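Septation protein imp2 (Schizosaccharomyces pombe, PDB 5C1F) binds phospholipids, acts as a cytoskeletal protein-membrane anchor, probably through its F-BAR domain, and is required for normal septation and involved in medial ring disassembly. Local coordinates at residues V150-Y153 with V154-Q157; D213-E216 with E217-F221. All coordinates share one frame; numbering follows the deposited sequence.

Contact 1: V150-Y153 with V154-Q157; sequences VNYY and VSQQ
Near the end of helix 69-155 of the F-BAR domain, Tyr-152 and Gln-156 meet four residues apart, the glutamine's aliphatic part lying over one face of the tyrosine ring. The evidence for a CH-pi contact is the position of Gln-156 CG, 3.9 Å from the centroid of the Tyr-152 ring and 27° off its normal, thus offset toward the rim. A bend at chi2 of Gln-156 (-64°) brings the amide back over the phenol, and the ring and amide planes end up only 8° apart. The amide lies above the hydroxyl end: Gln-156 NE2 is 3.6 Å from Tyr-152 OH.

On the backbone side of this pair, the carbonyl of Tyr-152 draws in two donors. Ser-155 OG donates to Tyr-152 O at 2.5 Å, a separation so short that its exact length is doubtful and supports no claim of special strength. Gln-156 N reaches Tyr-152 O at 3.0 Å, but that bond is bent and weak.

These bonds sit near the distal end of the long helical rod, just ahead of the turn into helix 162-252. Regular helix pairing persists up to here: Val-154 N binds Val-150 O at 3.0 Å, and Ser-155 N binds Asn-151 O at 3.2 Å. Beside them, Val-150 CG1 and Val-154 CG2 pack loosely at 4.3 Å. Helix 162-252 meets the neighbouring flank, where Val-150 and Tyr-153 touch Thr-175, Asn-168 ND2 is hydrogen-bonded to Tyr-153 O, and Gln-157 NE2 binds Asn-169 OD1.

Contact 2: D213-E216 with E217-F221; sequences DIEE and ERRHF
Glu-215 forms a salt-bridge network with Arg-218 and Arg-219, one turn further along helix 162-252 in the central part of the F-BAR rod. Arg-218 grips the carboxylate side-on with two nitrogens. Arg-218 NH2 meets Glu-215 OE2 at 3.0 Å, on the syn lone pair and in the guanidinium plane, and the N-H...O angle of 165° shows a nearly straight bond. Arg-218 NE reaches Glu-215 OE1 at 3.1 Å from above the carboxylate plane, consistent with the 38° twist between the two planes. The bend of Arg-218 at chi3 (73°) lays its guanidinium alongside the glutamate. Arg-219 comes across instead: its NE donates to Glu-215 OE2 at 2.7 Å, a short bond but bent and off the guanidinium plane, and OE2 thus accepts from both arginines.

This side is buried at the dimer interface. Arg-26 of the same chain makes a salt bridge to Glu-215 OE1, while Glu-67 and Asp-259 of the second subunit pair with Arg-218 and Arg-219 respectively.

Looser are the side-chain ends of Asp-213 and exposed Glu-217. Glu-217 CG lies against Asp-213 O at 3.1 Å, but the two carboxylates stay apart, Asp-213 OD1 being salt-bridged to Arg-301 of the second subunit. His-220, also exposed, brings CD2 to 3.1 Å from Glu-216 O and packs on Val-256 of the second subunit.

With several arginines around it, the buried Glu-215 is probably held ionised, and its negative charge would offset the closeness of Arg-218 to Arg-26 while leaving both network arginines positioned for acids of the partner subunit.

In the fold
Contacts 1 and 2 lie on successive helices of one F-BAR domain, 69-155 and 162-252, with centres about 65 Å apart and nearest atoms about 53 Å apart. Their places along the rod differ sharply: the centre of contact 1 is about 73 Å from the centre of the chain, that of contact 2 about 14 Å. The environment follows this position. No other protein chain of the assembly touches 150-157, which packs against its own chain's returning helix, whereas six residues of 213-221 are within reach of the second subunit. Contact 1 thus reports on the arm's distal end, contact 2 on the central dimer interface, consistent with the elongated F-BAR dimer.

Contact 1: V150-Y153 with V154-Q157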
ATOM      1  N   VAL A 150       8.044  77.789  37.458  1.00 28.84           N
ATOM      2  CA  VAL A 150       7.292  78.943  37.935  1.00 30.66           C
ATOM      3  C   VAL A 150       7.099  78.844  39.443  1.00 32.43           C
ATOM      4  O   VAL A 150       7.350  79.801  40.175  1.00 36.41           O
ATOM      5  CB  VAL A 150       5.918  79.055  37.248  1.00 35.33           C
ATOM      6  CG1 VAL A 150       5.059  80.092  37.947  1.00 35.25           C
ATOM      7  CG2 VAL A 150       6.083  79.393  35.774  1.00 36.73           C
ATOM      8  N   ASN A 151       6.665  77.670  39.894  1.00 30.73           N
ATOM      9  CA  ASN A 151       6.509  77.384  41.315  1.00 36.15           C
ATOM     10  C   ASN A 151       7.784  77.713  42.088  1.00 34.45           C
ATOM     11  O   ASN A 151       7.740  78.357  43.138  1.00 34.30           O
ATOM     12  CB  ASN A 151       6.127  75.911  41.512  1.00 44.52           C
ATOM     13  CG  ASN A 151       5.916  75.547  42.972  1.00 53.85           C
ATOM     14  OD1 ASN A 151       6.868  75.233  43.690  1.00 52.11           O
ATOM     15  ND2 ASN A 151       4.664  75.575  43.413  1.00 59.72           N
ATOM     16  N   TYR A 152       8.917  77.282  41.542  1.00 34.58           N
ATOM     17  CA  TYR A 152      10.220  77.528  42.146  1.00 34.72           C
ATOM     18  C   TYR A 152      10.606  79.010  42.159  1.00 29.27           C
ATOM     19  O   TYR A 152      11.024  79.534  43.190  1.00 29.83           O
ATOM     20  CB  TYR A 152      11.295  76.721  41.415  1.00 27.15           C
ATOM     21  CG  TYR A 152      12.700  77.196  41.701  1.00 34.12           C
ATOM     22  CD1 TYR A 152      13.296  76.963  42.934  1.00 27.32           C
ATOM     23  CD2 TYR A 152      13.431  77.881  40.740  1.00 32.83           C
ATOM     24  CE1 TYR A 152      14.576  77.398  43.200  1.00 27.60           C
ATOM     25  CE2 TYR A 152      14.710  78.319  40.996  1.00 37.11           C
ATOM     26  CZ  TYR A 152      15.280  78.076  42.228  1.00 41.22           C
ATOM     27  OH  TYR A 152      16.560  78.513  42.486  1.00 28.36           O
ATOM     28  N   TYR A 153      10.471  79.679  41.015  1.00 38.31           N
ATOM     29  CA  TYR A 153      10.856  81.085  40.898  1.00 30.82           C
ATOM     30  C   TYR A 153      10.042  81.984  41.818  1.00 32.08           C
ATOM     31  O   TYR A 153      10.532  83.009  42.291  1.00 35.56           O
ATOM     32  CB  TYR A 153      10.708  81.567  39.455  1.00 31.30           C
ATOM     33  CG  TYR A 153      11.742  81.008  38.510  1.00 30.55           C
ATOM     34  CD1 TYR A 153      13.070  80.882  38.895  1.00 30.20           C
ATOM     35  CD2 TYR A 153      11.388  80.598  37.233  1.00 30.42           C
ATOM     36  CE1 TYR A 153      14.019  80.369  38.029  1.00 29.80           C
ATOM     37  CE2 TYR A 153      12.325  80.084  36.362  1.00 38.43           C
ATOM     38  CZ  TYR A 153      13.639  79.969  36.763  1.00 29.70           C
ATOM     39  OH  TYR A 153      14.571  79.455  35.891  1.00 29.54           O
ATOM     40  N   VAL A 154       8.793  81.602  42.062  1.00 32.35           N
ATOM     41  CA  VAL A 154       7.945  82.351  42.980  1.00 42.85           C
ATOM     42  C   VAL A 154       8.417  82.136  44.416  1.00 40.21           C
ATOM     43  O   VAL A 154       8.455  83.075  45.212  1.00 45.45           O
ATOM     44  CB  VAL A 154       6.460  81.947  42.841  1.00 44.98           C
ATOM     45  CG1 VAL A 154       5.627  82.561  43.957  1.00 39.03           C
ATOM     46  CG2 VAL A 154       5.927  82.373  41.481  1.00 34.85           C
ATOM     47  N   SER A 155       8.806  80.904  44.737  1.00 39.45           N
ATOM     48  CA  SER A 155       9.278  80.581  46.083  1.00 44.52           C
ATOM     49  C   SER A 155      10.595  81.282  46.404  1.00 48.16           C
ATOM     50  O   SER A 155      10.914  81.515  47.569  1.00 57.90           O
ATOM     51  CB  SER A 155       9.437  79.067  46.250  1.00 44.73           C
ATOM     52  OG  SER A 155      10.385  78.541  45.340  1.00 43.99           O
ATOM     53  N   GLN A 156      11.353  81.621  45.366  1.00 45.00           N
ATOM     54  CA  GLN A 156      12.626  82.312  45.541  1.00 38.42           C
ATOM     55  C   GLN A 156      12.436  83.780  45.900  1.00 42.18           C
ATOM     56  O   GLN A 156      13.337  84.410  46.448  1.00 46.43           O
ATOM     57  CB  GLN A 156      13.477  82.201  44.273  1.00 34.74           C
ATOM     58  CG  GLN A 156      14.180  80.867  44.107  1.00 33.43           C
ATOM     59  CD  GLN A 156      15.204  80.616  45.194  1.00 32.40           C
ATOM     60  OE1 GLN A 156      14.905  79.987  46.211  1.00 30.45           O
ATOM     61  NE2 GLN A 156      16.421  81.109  44.988  1.00 30.86           N
ATOM     62  N   GLN A 157      11.262  84.321  45.592  1.00 40.60           N
ATOM     63  CA  GLN A 157      10.995  85.739  45.813  1.00 44.92           C
ATOM     64  C   GLN A 157      10.975  86.106  47.293  1.00 46.04           C
ATOM     65  O   GLN A 157      11.156  87.269  47.655  1.00 51.19           O
ATOM     66  CB  GLN A 157       9.669  86.135  45.165  1.00 43.78           C
ATOM     67  CG  GLN A 157       9.672  86.063  43.653  1.00 43.81           C
ATOM     68  CD  GLN A 157       8.308  86.341  43.062  1.00 41.76           C
ATOM     69  OE1 GLN A 157       7.304  85.790  43.512  1.00 38.10           O
ATOM     70  NE2 GLN A 157       8.261  87.202  42.052  1.00 41.73           N
TER

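Contact 2: D213-E216 with E217-F221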
ATOM      1  N   ASP A 213     -12.123  35.656  10.862  1.00 32.80           N
ATOM      2  CA  ASP A 213     -12.475  34.960   9.630  1.00 34.07           C
ATOM      3  C   ASP A 213     -11.407  33.931   9.296  1.00 31.33           C
ATOM      4  O   ASP A 213     -11.713  32.777   9.014  1.00 36.13           O
ATOM      5  CB  ASP A 213     -12.644  35.942   8.468  1.00 37.52           C
ATOM      6  CG  ASP A 213     -13.913  36.761   8.574  1.00 39.01           C
ATOM      7  OD1 ASP A 213     -14.798  36.385   9.370  1.00 45.80           O
ATOM      8  OD2 ASP A 213     -14.032  37.776   7.854  1.00 34.99           O
ATOM      9  N   ILE A 214     -10.149  34.356   9.352  1.00 32.11           N
ATOM     10  CA  ILE A 214      -9.023  33.482   9.044  1.00 31.83           C
ATOM     11  C   ILE A 214      -8.983  32.263   9.957  1.00 28.56           C
ATOM     12  O   ILE A 214      -8.751  31.144   9.497  1.00 25.09           O
ATOM     13  CB  ILE A 214      -7.685  34.243   9.145  1.00 32.24           C
ATOM     14  CG1 ILE A 214      -7.545  35.221   7.978  1.00 31.05           C
ATOM     15  CG2 ILE A 214      -6.505  33.275   9.161  1.00 25.55           C
ATOM     16  CD1 ILE A 214      -6.258  36.025   8.007  1.00 34.10           C
ATOM     17  N   GLU A 215      -9.221  32.478  11.248  1.00 28.56           N
ATOM     18  CA  GLU A 215      -9.206  31.380  12.209  1.00 29.96           C
ATOM     19  C   GLU A 215     -10.354  30.406  11.959  1.00 32.18           C
ATOM     20  O   GLU A 215     -10.164  29.190  11.996  1.00 32.98           O
ATOM     21  CB  GLU A 215      -9.268  31.916  13.641  1.00 30.10           C
ATOM     22  CG  GLU A 215      -9.356  30.836  14.711  1.00 28.71           C
ATOM     23  CD  GLU A 215      -8.188  29.861  14.678  1.00 29.94           C
ATOM     24  OE1 GLU A 215      -7.096  30.234  14.197  1.00 32.72           O
ATOM     25  OE2 GLU A 215      -8.364  28.713  15.138  1.00 26.70           O
ATOM     26  N   GLU A 216     -11.541  30.940  11.694  1.00 33.37           N
ATOM     27  CA  GLU A 216     -12.703  30.104  11.416  1.00 36.17           C
ATOM     28  C   GLU A 216     -12.535  29.316  10.117  1.00 34.60           C
ATOM     29  O   GLU A 216     -12.914  28.149  10.042  1.00 32.87           O
ATOM     30  CB  GLU A 216     -13.969  30.956  11.358  1.00 39.03           C
ATOM     31  CG  GLU A 216     -14.372  31.539  12.698  1.00 43.02           C
ATOM     32  CD  GLU A 216     -15.546  32.488  12.591  1.00 45.14           C
ATOM     33  OE1 GLU A 216     -16.013  32.735  11.459  1.00 42.42           O
ATOM     34  OE2 GLU A 216     -16.001  32.986  13.641  1.00 50.55           O
ATOM     35  N   GLU A 217     -11.963  29.952   9.100  1.00 31.14           N
ATOM     36  CA  GLU A 217     -11.710  29.276   7.833  1.00 31.33           C
ATOM     37  C   GLU A 217     -10.611  28.231   7.983  1.00 33.79           C
ATOM     38  O   GLU A 217     -10.646  27.183   7.336  1.00 35.35           O
ATOM     39  CB  GLU A 217     -11.325  30.281   6.750  1.00 26.20           C
ATOM     40  CG  GLU A 217     -12.429  31.247   6.374  1.00 43.34           C
ATOM     41  CD  GLU A 217     -11.915  32.412   5.557  1.00 53.74           C
ATOM     42  OE1 GLU A 217     -10.788  32.313   5.024  1.00 57.45           O
ATOM     43  OE2 GLU A 217     -12.634  33.429   5.455  1.00 60.45           O
ATOM     44  N   ARG A 218      -9.634  28.529   8.835  1.00 30.48           N
ATOM     45  CA  ARG A 218      -8.513  27.624   9.066  1.00 28.75           C
ATOM     46  C   ARG A 218      -8.995  26.279   9.581  1.00 29.51           C
ATOM     47  O   ARG A 218      -8.534  25.229   9.134  1.00 32.64           O
ATOM     48  CB  ARG A 218      -7.525  28.232  10.060  1.00 28.07           C
ATOM     49  CG  ARG A 218      -6.295  27.383  10.311  1.00 27.52           C
ATOM     50  CD  ARG A 218      -5.477  27.919  11.475  1.00 24.85           C
ATOM     51  NE  ARG A 218      -6.124  27.667  12.761  1.00 29.12           N
ATOM     52  CZ  ARG A 218      -5.933  26.570  13.489  1.00 31.91           C
ATOM     53  NH1 ARG A 218      -5.111  25.621  13.060  1.00 33.92           N
ATOM     54  NH2 ARG A 218      -6.561  26.424  14.647  1.00 29.66           N
ATOM     55  N   ARG A 219      -9.935  26.317  10.518  1.00 26.16           N
ATOM     56  CA  ARG A 219     -10.435  25.102  11.140  1.00 29.59           C
ATOM     57  C   ARG A 219     -11.335  24.320  10.189  1.00 32.84           C
ATOM     58  O   ARG A 219     -11.308  23.089  10.177  1.00 29.62           O
ATOM     59  CB  ARG A 219     -11.172  25.438  12.438  1.00 31.28           C
ATOM     60  CG  ARG A 219     -10.254  26.055  13.485  1.00 29.44           C
ATOM     61  CD  ARG A 219     -10.923  26.200  14.839  1.00 31.38           C
ATOM     62  NE  ARG A 219      -9.984  26.719  15.830  1.00 37.29           N
ATOM     63  CZ  ARG A 219      -9.338  25.972  16.719  1.00 36.88           C
ATOM     64  NH1 ARG A 219      -9.539  24.660  16.760  1.00 32.85           N
ATOM     65  NH2 ARG A 219      -8.498  26.537  17.575  1.00 38.28           N
ATOM     66  N   HIS A 220     -12.124  25.031   9.390  1.00 31.85           N
ATOM     67  CA  HIS A 220     -12.921  24.379   8.358  1.00 29.14           C
ATOM     68  C   HIS A 220     -12.004  23.738   7.323  1.00 27.94           C
ATOM     69  O   HIS A 220     -12.263  22.629   6.854  1.00 25.44           O
ATOM     70  CB  HIS A 220     -13.868  25.369   7.683  1.00 33.74           C
ATOM     71  CG  HIS A 220     -15.095  25.677   8.485  1.00 41.21           C
ATOM     72  ND1 HIS A 220     -16.087  24.749   8.712  1.00 43.99           N
ATOM     73  CD2 HIS A 220     -15.494  26.815   9.103  1.00 40.12           C
ATOM     74  CE1 HIS A 220     -17.044  25.300   9.441  1.00 46.97           C
ATOM     75  NE2 HIS A 220     -16.708  26.551   9.692  1.00 44.17           N
ATOM     76  N   PHE A 221     -10.931  24.442   6.977  1.00 24.49           N
ATOM     77  CA  PHE A 221      -9.970  23.935   6.006  1.00 26.65           C
ATOM     78  C   PHE A 221      -9.344  22.622   6.474  1.00 31.46           C
ATOM     79  O   PHE A 221      -9.329  21.635   5.739  1.00 36.53           O
ATOM     80  CB  PHE A 221      -8.876  24.969   5.736  1.00 26.39           C
ATOM     81  CG  PHE A 221      -7.658  24.396   5.071  1.00 30.88           C
ATOM     82  CD1 PHE A 221      -7.670  24.088   3.720  1.00 28.96           C
ATOM     83  CD2 PHE A 221      -6.503  24.152   5.800  1.00 28.58           C
ATOM     84  CE1 PHE A 221      -6.549  23.550   3.107  1.00 26.92           C
ATOM     85  CE2 PHE A 221      -5.381  23.613   5.193  1.00 23.88           C
ATOM     86  CZ  PHE A 221      -5.405  23.311   3.846  1.00 25.08           C
TER